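Local coordinates for protein benzoate transport porin BenP (PDB 5DL8) that probably acts as a porin of the OprD family, a calcium-binding outer-membrane beta-barrel that lets small solutes, possibly benzoate, cross the membrane, at residues E25-L30 with N402-F407; W308-F313 with E358-V363; H322-Y327 with M339-Y344. All coordinates share one frame; numbering follows the deposited sequence. Where two conformers were deposited one is given.

Contact 1: residues E25-L30 with N402-F407; sequences EWKFTL and NYTKKF
With chi1 at 69°, the C-terminal Phe407 turns CG into the crowded position between its own N and carbonyl carbon, which carries the ring back across Trp26. Trp26 has CG beside its backbone N, anti to the carbonyl carbon, which swings the indole to one side. Trp26 CB itself sits over the centre of the Phe407 ring, 3.6 Å from Phe407 CZ, a CH-pi contact. The indole's five-membered ring is nearly parallel to the phenyl ring (planes 3° apart) but displaced, so that the two barely overlap. Phe28 and Tyr403 both hold CG anti to the backbone N; their side chains cross at about a right angle and meet edge against edge, Phe28 CD2 lying 4.0 Å from Tyr403 CE2.

These antiparallel strands are the first and last of the barrel wall, and their pairing is the seam that closes the cylinder, as in other porins. Hydrogen bonds run both ways in all three pairs, Phe28 with Lys405, Leu30 with Tyr403 and Trp26 with Phe407; Trp26 N reaches Phe407 O, one of the terminal carboxylate oxygens, at 3.0 Å and 176°. Aromatic and aliphatic Phe28, Leu30 and Tyr403 share one face with Lys405, whose amine leads away from strand 25-30, consistent with a lipid-facing surface; Lys27, Thr29, Thr404 and Lys406 form the other, polar face. There the two amino groups stay apart, Lys27 NZ being 5.1 Å from Lys406 NZ. Strand 47-65 flanks the seam beyond Trp26, where Tyr58 meets the indole. At the other end one water donates to both Leu30 O, 2.7 Å away, and Asn402 OD1.

Contact 2: residues W308-F313 with E358-V363; sequences WNATGF and ETESNV
Glu360 and the turn at 309-311 face each other tip to tip, the carboxylate of a barrel strand reaching a loop that folds against the wall of this porin barrel. Glu360 stands extended, CG anti to its backbone N (chi1 -172°), and so brings both oxygens to the loop. OE2 accepts from Ala310 N on its syn lone pair, at 3.1 Å. OE1 accepts a hydrogen bond from Thr311 OG1 on its anti lone pair, at 2.6 Å. Thr311 holds OG1 in the crowded position between its N and carbonyl carbon, which aims the hydroxyl at the strand. The small methyl of Ala310 fits beside the carboxylate, CB 3.3 Å from Glu360 OE1. Two donors on one buried carboxylate would be expected to favour its charged form.

Phe313 is laid across the stem of the same glutamate. Its ring edge meets the methylene, Phe313 CZ lying 3.6 Å from Glu360 CB, with ring and carboxylate planes 50° apart. Phe313 and Glu358 run antiparallel alongside one another, their flat groups turned 71° apart. Glu358 OE1 also forms a salt bridge with Lys315, and its OE2 a hydrogen bond with Tyr386, so this end is tied to the loop and to the next strand. Gly312 has a positive phi, where a CB would press on the preceding carbonyl oxygen. One water lies over the Phe313 ring face and joins three partners: it accepts from Phe313 N at 2.9 Å and donates to Thr311 OG1 and to Glu358 OE1, the last at 2.7 Å.

Contact 3: residues H322-Y327 with M339-Y344; sequences HVMYGY and MVKYVY
Val343 sets a methyl over the face of the His322 imidazole: CG1 sits over the ring centre, 3.6 Å from CE1 of His322, in a CH-pi contact only 10° off the ring normal. Its other methyl, CG2, comes equally close to His322 ND1. The two residues form a non-hydrogen-bonded pair and lie side by side, His322 with CG beside its backbone N and Val343 with CG1 anti to its own. A beta-branched valine suits the spot, since both methyls are used against one flat ring.

Further along the same face, Met324 and Lys341 cross obliquely. Their aliphatic stems touch, CG of Met324 lying 3.9 Å from CG of Lys341, and the lysine then runs on extended, carrying its amine away from strand 322-327. Glycine suits position 326, since a CB there would run into Met339 CE: Met339, bent at chi3 (-75°), folds CE back to 4.0 Å from Gly326 CA.

This spacing is fixed by two hydrogen-bonded pairs. Val323 and Tyr342 exchange N-H and C=O, as do Tyr325 and Val340; Val340 N to Tyr325 O, at 2.9 Å, is the straightest of the four bonds, 172° at the hydrogen. The next shell fixes the imidazole: Ser320 binds His322 NE2 and Asn307 binds its ND1, so both ring nitrogens are satisfied. On the opposite face, Val323, Tyr325, Val340 and Tyr342 lie at the surface, and Tyr325 OH bonds to His278 on strand 278-288. Polar and mixed side chains on the inner face, with tyrosines and valines on the outer one, are what is expected of a beta-hairpin in a porin barrel wall.

From the N terminus, the chain enters the barrel at 25-30, and contact 1 is completed only when the last strand returns at 402-407; this loop of nearly the whole chain encloses both other contacts. Contact 2 begins in the loop after strand 278-288 and closes when 358-363 is reached. Contact 3 is nested inside it, joining the two strands of the hairpin 319-328 and 336-349. Contacts 2 and 3 touch: strands 336-349 and 355-368 are neighbours, Glu360 N lying 2.9 Å from Val343 O, and Phe313 packs on Val343. Contact 1 stands apart, its centre about 30 Å from those of the others.

Contact 1: residues E25-L30 with N402-F407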
loop_
_atom_site.group_PDB
_atom_site.type_symbol
_atom_site.label_atom_id
_atom_site.label_comp_id
_atom_site.label_asym_id
_atom_site.label_seq_id
_atom_site.Cartn_x
_atom_site.Cartn_y
_atom_site.Cartn_z
ATOM N N GLU A 25 18.198 -9.742 10.826
ATOM C CA GLU A 25 17.702 -8.356 10.814
ATOM C C GLU A 25 16.508 -8.359 11.774
ATOM O O GLU A 25 15.591 -9.171 11.640
ATOM C CB GLU A 25 17.237 -7.870 9.405
ATOM C CG GLU A 25 18.373 -7.649 8.364
ATOM C CD GLU A 25 17.957 -7.716 6.871
ATOM O OE1 GLU A 25 16.792 -7.527 6.480
ATOM O OE2 GLU A 25 18.830 -7.973 6.031
ATOM N N TRP A 26 16.595 -7.499 12.800
ATOM C CA TRP A 26 15.493 -7.186 13.703
ATOM C C TRP A 26 15.002 -5.734 13.488
ATOM O O TRP A 26 15.816 -4.841 13.158
ATOM C CB TRP A 26 15.966 -7.317 15.111
ATOM C CG TRP A 26 16.452 -8.627 15.567
ATOM C CD1 TRP A 26 17.704 -9.131 15.395
ATOM C CD2 TRP A 26 15.754 -9.544 16.377
ATOM N NE1 TRP A 26 17.797 -10.309 15.990
ATOM C CE2 TRP A 26 16.619 -10.605 16.613
ATOM C CE3 TRP A 26 14.427 -9.598 16.885
ATOM C CZ2 TRP A 26 16.255 -11.734 17.387
ATOM C CZ3 TRP A 26 14.030 -10.727 17.658
ATOM C CH2 TRP A 26 14.956 -11.783 17.908
ATOM N N LYS A 27 13.700 -5.468 13.685
ATOM C CA LYS A 27 13.217 -4.073 13.640
ATOM C C LYS A 27 12.282 -3.905 14.789
ATOM O O LYS A 27 11.337 -4.663 14.873
ATOM C CB LYS A 27 12.504 -3.802 12.323
ATOM C CG LYS A 27 12.352 -2.324 11.989
ATOM C CD LYS A 27 11.837 -1.902 10.583
ATOM C CE LYS A 27 10.813 -2.859 9.968
ATOM N NZ LYS A 27 10.393 -2.349 8.597
ATOM N N PHE A 28 12.568 -2.958 15.671
ATOM C CA PHE A 28 11.689 -2.545 16.743
ATOM C C PHE A 28 11.093 -1.202 16.409
ATOM O O PHE A 28 11.801 -0.263 16.079
ATOM C CB PHE A 28 12.463 -2.368 18.067
ATOM C CG PHE A 28 11.589 -1.953 19.202
ATOM C CD1 PHE A 28 10.603 -2.779 19.659
ATOM C CD2 PHE A 28 11.713 -0.724 19.779
ATOM C CE1 PHE A 28 9.708 -2.367 20.655
ATOM C CE2 PHE A 28 10.858 -0.322 20.813
ATOM C CZ PHE A 28 9.859 -1.131 21.247
ATOM N N THR A 29 9.781 -1.103 16.548
ATOM C CA THR A 29 9.093 0.152 16.333
ATOM C C THR A 29 8.103 0.513 17.481
ATOM O O THR A 29 7.647 -0.307 18.221
ATOM C CB THR A 29 8.296 0.247 14.985
ATOM O OG1 THR A 29 7.139 -0.546 15.052
ATOM C CG2 THR A 29 9.085 -0.157 13.707
ATOM N N LEU A 30 7.798 1.817 17.491
ATOM C CA LEU A 30 6.799 2.530 18.228
ATOM C C LEU A 30 6.117 3.515 17.280
ATOM O O LEU A 30 6.723 4.209 16.450
ATOM C CB LEU A 30 7.366 3.314 19.461
ATOM C CG LEU A 30 8.158 2.532 20.511
ATOM C CD1 LEU A 30 8.936 3.457 21.422
ATOM C CD2 LEU A 30 7.285 1.671 21.354
ATOM N N ASN A 402 6.850 8.484 15.446
ATOM C CA ASN A 402 7.414 7.197 15.049
ATOM C C ASN A 402 8.767 7.003 15.662
ATOM O O ASN A 402 9.597 7.960 15.689
ATOM C CB ASN A 402 7.557 7.152 13.518
ATOM C CG ASN A 402 6.184 6.958 12.795
ATOM O OD1 ASN A 402 5.370 6.111 13.244
ATOM N ND2 ASN A 402 5.909 7.722 11.740
ATOM N N TYR A 403 9.026 5.780 16.085
ATOM C CA TYR A 403 10.367 5.378 16.500
ATOM C C TYR A 403 10.694 4.079 15.810
ATOM O O TYR A 403 9.864 3.197 15.772
ATOM C CB TYR A 403 10.467 5.140 17.979
ATOM C CG TYR A 403 11.841 4.674 18.383
ATOM C CD1 TYR A 403 12.912 5.575 18.575
ATOM C CD2 TYR A 403 12.076 3.359 18.680
ATOM C CE1 TYR A 403 14.181 5.142 18.983
ATOM C CE2 TYR A 403 13.293 2.932 19.136
ATOM C CZ TYR A 403 14.344 3.810 19.226
ATOM O OH TYR A 403 15.490 3.289 19.679
ATOM N N THR A 404 11.900 4.004 15.265
ATOM C CA THR A 404 12.405 2.856 14.465
ATOM C C THR A 404 13.816 2.515 14.930
ATOM O O THR A 404 14.654 3.383 15.046
ATOM C CB THR A 404 12.289 3.137 12.984
ATOM O OG1 THR A 404 10.918 3.289 12.694
ATOM C CG2 THR A 404 12.845 1.986 12.142
ATOM N N LYS A 405 14.052 1.278 15.294
ATOM C CA LYS A 405 15.419 0.868 15.547
ATOM C C LYS A 405 15.697 -0.500 14.900
ATOM O O LYS A 405 14.924 -1.473 15.071
ATOM C CB LYS A 405 15.714 0.797 16.999
ATOM C CG LYS A 405 17.204 0.488 17.147
ATOM C CD LYS A 405 17.728 0.727 18.535
ATOM C CE LYS A 405 17.541 -0.489 19.425
ATOM N NZ LYS A 405 18.536 -0.327 20.518
ATOM N N LYS A 406 16.806 -0.524 14.157
ATOM C CA LYS A 406 17.169 -1.613 13.241
ATOM C C LYS A 406 18.495 -2.124 13.765
ATOM O O LYS A 406 19.352 -1.337 14.193
ATOM C CB LYS A 406 17.327 -1.056 11.882
ATOM C CG LYS A 406 16.426 -1.680 10.883
ATOM C CD LYS A 406 16.745 -1.193 9.482
ATOM C CE LYS A 406 16.157 0.194 9.275
ATOM N NZ LYS A 406 14.873 0.070 8.513
ATOM N N PHE A 407 18.605 -3.434 13.866
ATOM C CA PHE A 407 19.694 -4.082 14.632
ATOM C C PHE A 407 19.704 -5.582 14.226
ATOM O O PHE A 407 19.163 -6.051 13.161
ATOM C CB PHE A 407 19.635 -3.820 16.173
ATOM C CG PHE A 407 18.459 -4.493 16.916
ATOM C CD1 PHE A 407 17.193 -3.897 16.977
ATOM C CD2 PHE A 407 18.619 -5.703 17.559
ATOM C CE1 PHE A 407 16.117 -4.484 17.665
ATOM C CE2 PHE A 407 17.541 -6.334 18.194
ATOM C CZ PHE A 407 16.288 -5.706 18.279
ATOM O OXT PHE A 407 20.265 -6.340 14.973
HETATM O O HOH W 1 6.540 3.724 13.807
#

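Contact 2: residues W308-F313 with E358-V363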
loop_
_atom_site.group_PDB
_atom_site.type_symbol
_atom_site.label_atom_id
_atom_site.label_comp_id
_atom_site.label_asym_id
_atom_site.label_seq_id
_atom_site.Cartn_x
_atom_site.Cartn_y
_atom_site.Cartn_z
ATOM N N TRP A 308 -1.792 6.764 -5.502
ATOM C CA TRP A 308 -2.758 6.195 -4.488
ATOM C C TRP A 308 -2.915 7.233 -3.295
ATOM O O TRP A 308 -1.976 7.821 -2.867
ATOM C CB TRP A 308 -2.401 4.778 -3.998
ATOM C CG TRP A 308 -3.313 4.360 -3.005
ATOM C CD1 TRP A 308 -3.121 4.432 -1.599
ATOM C CD2 TRP A 308 -4.622 3.875 -3.201
ATOM N NE1 TRP A 308 -4.253 3.997 -0.942
ATOM C CE2 TRP A 308 -5.206 3.661 -1.874
ATOM C CE3 TRP A 308 -5.364 3.526 -4.335
ATOM C CZ2 TRP A 308 -6.493 3.113 -1.687
ATOM C CZ3 TRP A 308 -6.682 2.962 -4.147
ATOM C CH2 TRP A 308 -7.235 2.807 -2.820
ATOM N N ASN A 309 -4.129 7.587 -2.928
ATOM C CA ASN A 309 -4.335 8.663 -1.962
ATOM C C ASN A 309 -5.624 8.302 -1.203
ATOM O O ASN A 309 -6.027 7.123 -1.182
ATOM C CB ASN A 309 -4.349 10.028 -2.656
ATOM C CG ASN A 309 -5.496 10.184 -3.751
ATOM O OD1 ASN A 309 -6.346 9.278 -4.030
ATOM N ND2 ASN A 309 -5.485 11.322 -4.389
ATOM N N ALA A 310 -6.304 9.269 -0.609
ATOM C CA ALA A 310 -7.384 8.954 0.331
ATOM C C ALA A 310 -8.648 8.421 -0.273
ATOM O O ALA A 310 -9.325 7.670 0.353
ATOM C CB ALA A 310 -7.738 10.227 1.109
ATOM N N THR A 311 -8.996 8.904 -1.493
ATOM C CA THR A 311 -10.272 8.705 -2.119
ATOM C C THR A 311 -10.114 7.966 -3.518
ATOM O O THR A 311 -10.923 7.122 -3.876
ATOM C CB THR A 311 -11.090 10.042 -2.176
ATOM O OG1 THR A 311 -10.468 11.056 -2.941
ATOM C CG2 THR A 311 -11.417 10.564 -0.777
ATOM N N GLY A 312 -9.028 8.222 -4.254
ATOM C CA GLY A 312 -8.526 7.247 -5.246
ATOM C C GLY A 312 -8.738 7.520 -6.779
ATOM O O GLY A 312 -7.992 7.035 -7.639
ATOM N N PHE A 313 -9.827 8.250 -6.999
ATOM C CA PHE A 313 -10.293 8.736 -8.253
ATOM C C PHE A 313 -10.485 7.540 -9.192
ATOM O O PHE A 313 -9.997 7.587 -10.317
ATOM C CB PHE A 313 -9.284 9.780 -8.687
ATOM C CG PHE A 313 -9.234 10.999 -7.744
ATOM C CD1 PHE A 313 -8.566 10.950 -6.549
ATOM C CD2 PHE A 313 -9.907 12.157 -8.075
ATOM C CE1 PHE A 313 -8.586 12.061 -5.726
ATOM C CE2 PHE A 313 -9.865 13.274 -7.297
ATOM C CZ PHE A 313 -9.279 13.215 -6.066
ATOM N N GLU A 358 -14.819 16.159 -8.223
ATOM C CA GLU A 358 -14.277 16.158 -6.841
ATOM C C GLU A 358 -12.810 16.559 -6.823
ATOM O O GLU A 358 -12.131 16.462 -7.850
ATOM C CB GLU A 358 -14.472 14.766 -6.203
ATOM C CG GLU A 358 -13.681 13.729 -6.974
ATOM C CD GLU A 358 -13.951 12.269 -6.625
ATOM O OE1 GLU A 358 -13.279 11.366 -7.283
ATOM O OE2 GLU A 358 -14.794 12.023 -5.688
ATOM N N THR A 359 -12.338 17.024 -5.690
ATOM C CA THR A 359 -10.964 17.436 -5.517
ATOM C C THR A 359 -10.403 16.858 -4.265
ATOM O O THR A 359 -11.124 16.713 -3.264
ATOM C CB THR A 359 -10.742 19.010 -5.497
ATOM O OG1 THR A 359 -11.460 19.613 -4.410
ATOM C CG2 THR A 359 -11.155 19.652 -6.762
ATOM N N GLU A 360 -9.115 16.560 -4.255
ATOM C CA GLU A 360 -8.434 16.126 -3.004
ATOM C C GLU A 360 -7.053 16.776 -2.933
ATOM O O GLU A 360 -6.282 16.679 -3.882
ATOM C CB GLU A 360 -8.241 14.631 -2.957
ATOM C CG GLU A 360 -7.705 14.128 -1.573
ATOM C CD GLU A 360 -7.383 12.629 -1.496
ATOM O OE1 GLU A 360 -8.302 11.790 -1.736
ATOM O OE2 GLU A 360 -6.208 12.305 -1.185
ATOM N N SER A 361 -6.775 17.471 -1.844
ATOM C CA SER A 361 -5.452 18.023 -1.556
ATOM C C SER A 361 -4.831 17.226 -0.395
ATOM O O SER A 361 -5.537 16.695 0.441
ATOM C CB SER A 361 -5.529 19.566 -1.336
ATOM O OG SER A 361 -6.346 19.842 -0.231
ATOM N N ASN A 362 -3.543 17.076 -0.422
ATOM C CA ASN A 362 -2.743 16.448 0.596
ATOM C C ASN A 362 -1.533 17.360 0.924
ATOM O O ASN A 362 -0.813 17.789 -0.017
ATOM C CB ASN A 362 -2.070 15.148 0.043
ATOM C CG ASN A 362 -3.037 14.043 -0.371
ATOM O OD1 ASN A 362 -4.232 14.105 -0.146
ATOM N ND2 ASN A 362 -2.473 12.969 -0.886
ATOM N N VAL A 363 -1.226 17.494 2.212
ATOM C CA VAL A 363 0.013 18.119 2.691
ATOM C C VAL A 363 0.723 17.071 3.604
ATOM O O VAL A 363 0.065 16.459 4.413
ATOM C CB VAL A 363 -0.289 19.449 3.484
ATOM C CG1 VAL A 363 1.003 20.067 4.053
ATOM C CG2 VAL A 363 -0.962 20.496 2.601
HETATM O O HOH W 2 -11.739 9.924 -5.521
#

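Contact 3: residues H322-Y327 with M339-Y344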
loop_
_atom_site.group_PDB
_atom_site.type_symbol
_atom_site.label_atom_id
_atom_site.label_comp_id
_atom_site.label_asym_id
_atom_site.label_seq_id
_atom_site.Cartn_x
_atom_site.Cartn_y
_atom_site.Cartn_z
ATOM N N HIS A 322 -3.546 15.377 -11.938
ATOM C CA HIS A 322 -2.750 15.243 -10.680
ATOM C C HIS A 322 -1.539 16.173 -10.748
ATOM O O HIS A 322 -0.853 16.287 -11.801
ATOM C CB HIS A 322 -2.246 13.768 -10.450
ATOM C CG HIS A 322 -3.338 12.739 -10.413
ATOM N ND1 HIS A 322 -3.498 11.865 -9.367
ATOM C CD2 HIS A 322 -4.262 12.393 -11.328
ATOM C CE1 HIS A 322 -4.491 11.049 -9.627
ATOM N NE2 HIS A 322 -4.998 11.388 -10.789
ATOM N N VAL A 323 -1.282 16.886 -9.670
ATOM C CA VAL A 323 -0.152 17.793 -9.618
ATOM C C VAL A 323 0.537 17.609 -8.276
ATOM O O VAL A 323 -0.167 17.459 -7.243
ATOM C CB VAL A 323 -0.611 19.248 -9.653
ATOM C CG1 VAL A 323 0.582 20.187 -9.734
ATOM C CG2 VAL A 323 -1.498 19.504 -10.826
ATOM N N MET A 324 1.862 17.753 -8.266
ATOM C CA MET A 324 2.659 17.482 -7.112
ATOM C C MET A 324 3.853 18.493 -7.038
ATOM O O MET A 324 4.521 18.709 -8.078
ATOM C CB MET A 324 3.183 16.071 -7.252
ATOM C CG MET A 324 2.185 14.918 -7.058
ATOM S SD MET A 324 2.086 13.852 -8.495
ATOM C CE MET A 324 0.795 12.704 -8.091
ATOM N N TYR A 325 4.081 19.119 -5.855
ATOM C CA TYR A 325 5.284 19.875 -5.584
ATOM C C TYR A 325 5.888 19.468 -4.250
ATOM O O TYR A 325 5.153 19.333 -3.275
ATOM C CB TYR A 325 5.097 21.373 -5.665
ATOM C CG TYR A 325 6.405 22.119 -5.230
ATOM C CD1 TYR A 325 7.530 22.079 -6.049
ATOM C CD2 TYR A 325 6.531 22.738 -3.922
ATOM C CE1 TYR A 325 8.718 22.692 -5.682
ATOM C CE2 TYR A 325 7.710 23.346 -3.507
ATOM C CZ TYR A 325 8.812 23.360 -4.402
ATOM O OH TYR A 325 10.041 23.966 -4.051
ATOM N N GLY A 326 7.205 19.240 -4.210
ATOM C CA GLY A 326 7.927 18.652 -3.036
ATOM C C GLY A 326 9.223 19.473 -2.764
ATOM O O GLY A 326 9.916 19.816 -3.704
ATOM N N TYR A 327 9.555 19.772 -1.498
ATOM C CA TYR A 327 10.868 20.326 -1.187
ATOM C C TYR A 327 11.504 19.584 -0.044
ATOM O O TYR A 327 10.874 19.401 1.060
ATOM C CB TYR A 327 10.866 21.803 -0.914
ATOM C CG TYR A 327 12.310 22.364 -0.926
ATOM C CD1 TYR A 327 12.995 22.552 -2.120
ATOM C CD2 TYR A 327 13.013 22.753 0.301
ATOM C CE1 TYR A 327 14.318 23.043 -2.164
ATOM C CE2 TYR A 327 14.319 23.248 0.228
ATOM C CZ TYR A 327 14.958 23.390 -1.016
ATOM O OH TYR A 327 16.274 23.822 -1.076
ATOM N N MET A 339 5.685 17.897 1.154
ATOM C CA MET A 339 5.050 17.560 -0.127
ATOM C C MET A 339 3.572 17.955 -0.162
ATOM O O MET A 339 2.793 17.677 0.771
ATOM C CB MET A 339 5.272 16.088 -0.478
ATOM C CG MET A 339 4.670 15.796 -1.846
ATOM S SD MET A 339 5.125 14.252 -2.617
ATOM C CE MET A 339 6.815 14.812 -3.084
ATOM N N VAL A 340 3.191 18.651 -1.205
ATOM C CA VAL A 340 1.806 19.022 -1.471
ATOM C C VAL A 340 1.323 18.332 -2.821
ATOM O O VAL A 340 2.032 18.375 -3.886
ATOM C CB VAL A 340 1.786 20.532 -1.667
ATOM C CG1 VAL A 340 0.416 21.013 -2.040
ATOM C CG2 VAL A 340 2.224 21.197 -0.343
ATOM N N LYS A 341 0.165 17.758 -2.824
ATOM C CA LYS A 341 -0.459 17.106 -4.032
ATOM C C LYS A 341 -1.909 17.611 -4.136
ATOM O O LYS A 341 -2.492 17.841 -3.095
ATOM C CB LYS A 341 -0.553 15.636 -3.829
ATOM C CG LYS A 341 0.740 15.052 -3.408
ATOM C CD LYS A 341 0.604 13.522 -3.285
ATOM C CE LYS A 341 1.918 12.850 -2.895
ATOM N NZ LYS A 341 1.534 11.443 -2.541
ATOM N N TYR A 342 -2.409 17.848 -5.344
ATOM C CA TYR A 342 -3.763 18.301 -5.644
ATOM C C TYR A 342 -4.307 17.449 -6.843
ATOM O O TYR A 342 -3.597 17.322 -7.794
ATOM C CB TYR A 342 -3.782 19.769 -6.084
ATOM C CG TYR A 342 -5.186 20.426 -6.176
ATOM C CD1 TYR A 342 -5.743 20.998 -5.007
ATOM C CD2 TYR A 342 -5.945 20.547 -7.404
ATOM C CE1 TYR A 342 -6.987 21.627 -5.006
ATOM C CE2 TYR A 342 -7.215 21.229 -7.416
ATOM C CZ TYR A 342 -7.719 21.754 -6.194
ATOM O OH TYR A 342 -8.930 22.457 -5.970
ATOM N N VAL A 343 -5.499 16.885 -6.749
ATOM C CA VAL A 343 -6.164 16.131 -7.780
ATOM C C VAL A 343 -7.565 16.658 -7.991
ATOM O O VAL A 343 -8.295 16.899 -7.037
ATOM C CB VAL A 343 -6.242 14.647 -7.393
ATOM C CG1 VAL A 343 -6.719 13.711 -8.502
ATOM C CG2 VAL A 343 -4.895 14.161 -7.025
ATOM N N TYR A 344 -7.958 16.810 -9.264
ATOM C CA TYR A 344 -9.309 17.067 -9.668
ATOM C C TYR A 344 -9.765 15.894 -10.543
ATOM O O TYR A 344 -9.009 15.425 -11.379
ATOM C CB TYR A 344 -9.362 18.379 -10.436
ATOM C CG TYR A 344 -10.678 18.710 -11.116
ATOM C CD1 TYR A 344 -11.664 19.358 -10.423
ATOM C CD2 TYR A 344 -10.907 18.431 -12.466
ATOM C CE1 TYR A 344 -12.878 19.699 -11.017
ATOM C CE2 TYR A 344 -12.122 18.807 -13.088
ATOM C CZ TYR A 344 -13.110 19.405 -12.321
ATOM O OH TYR A 344 -14.317 19.811 -12.818
#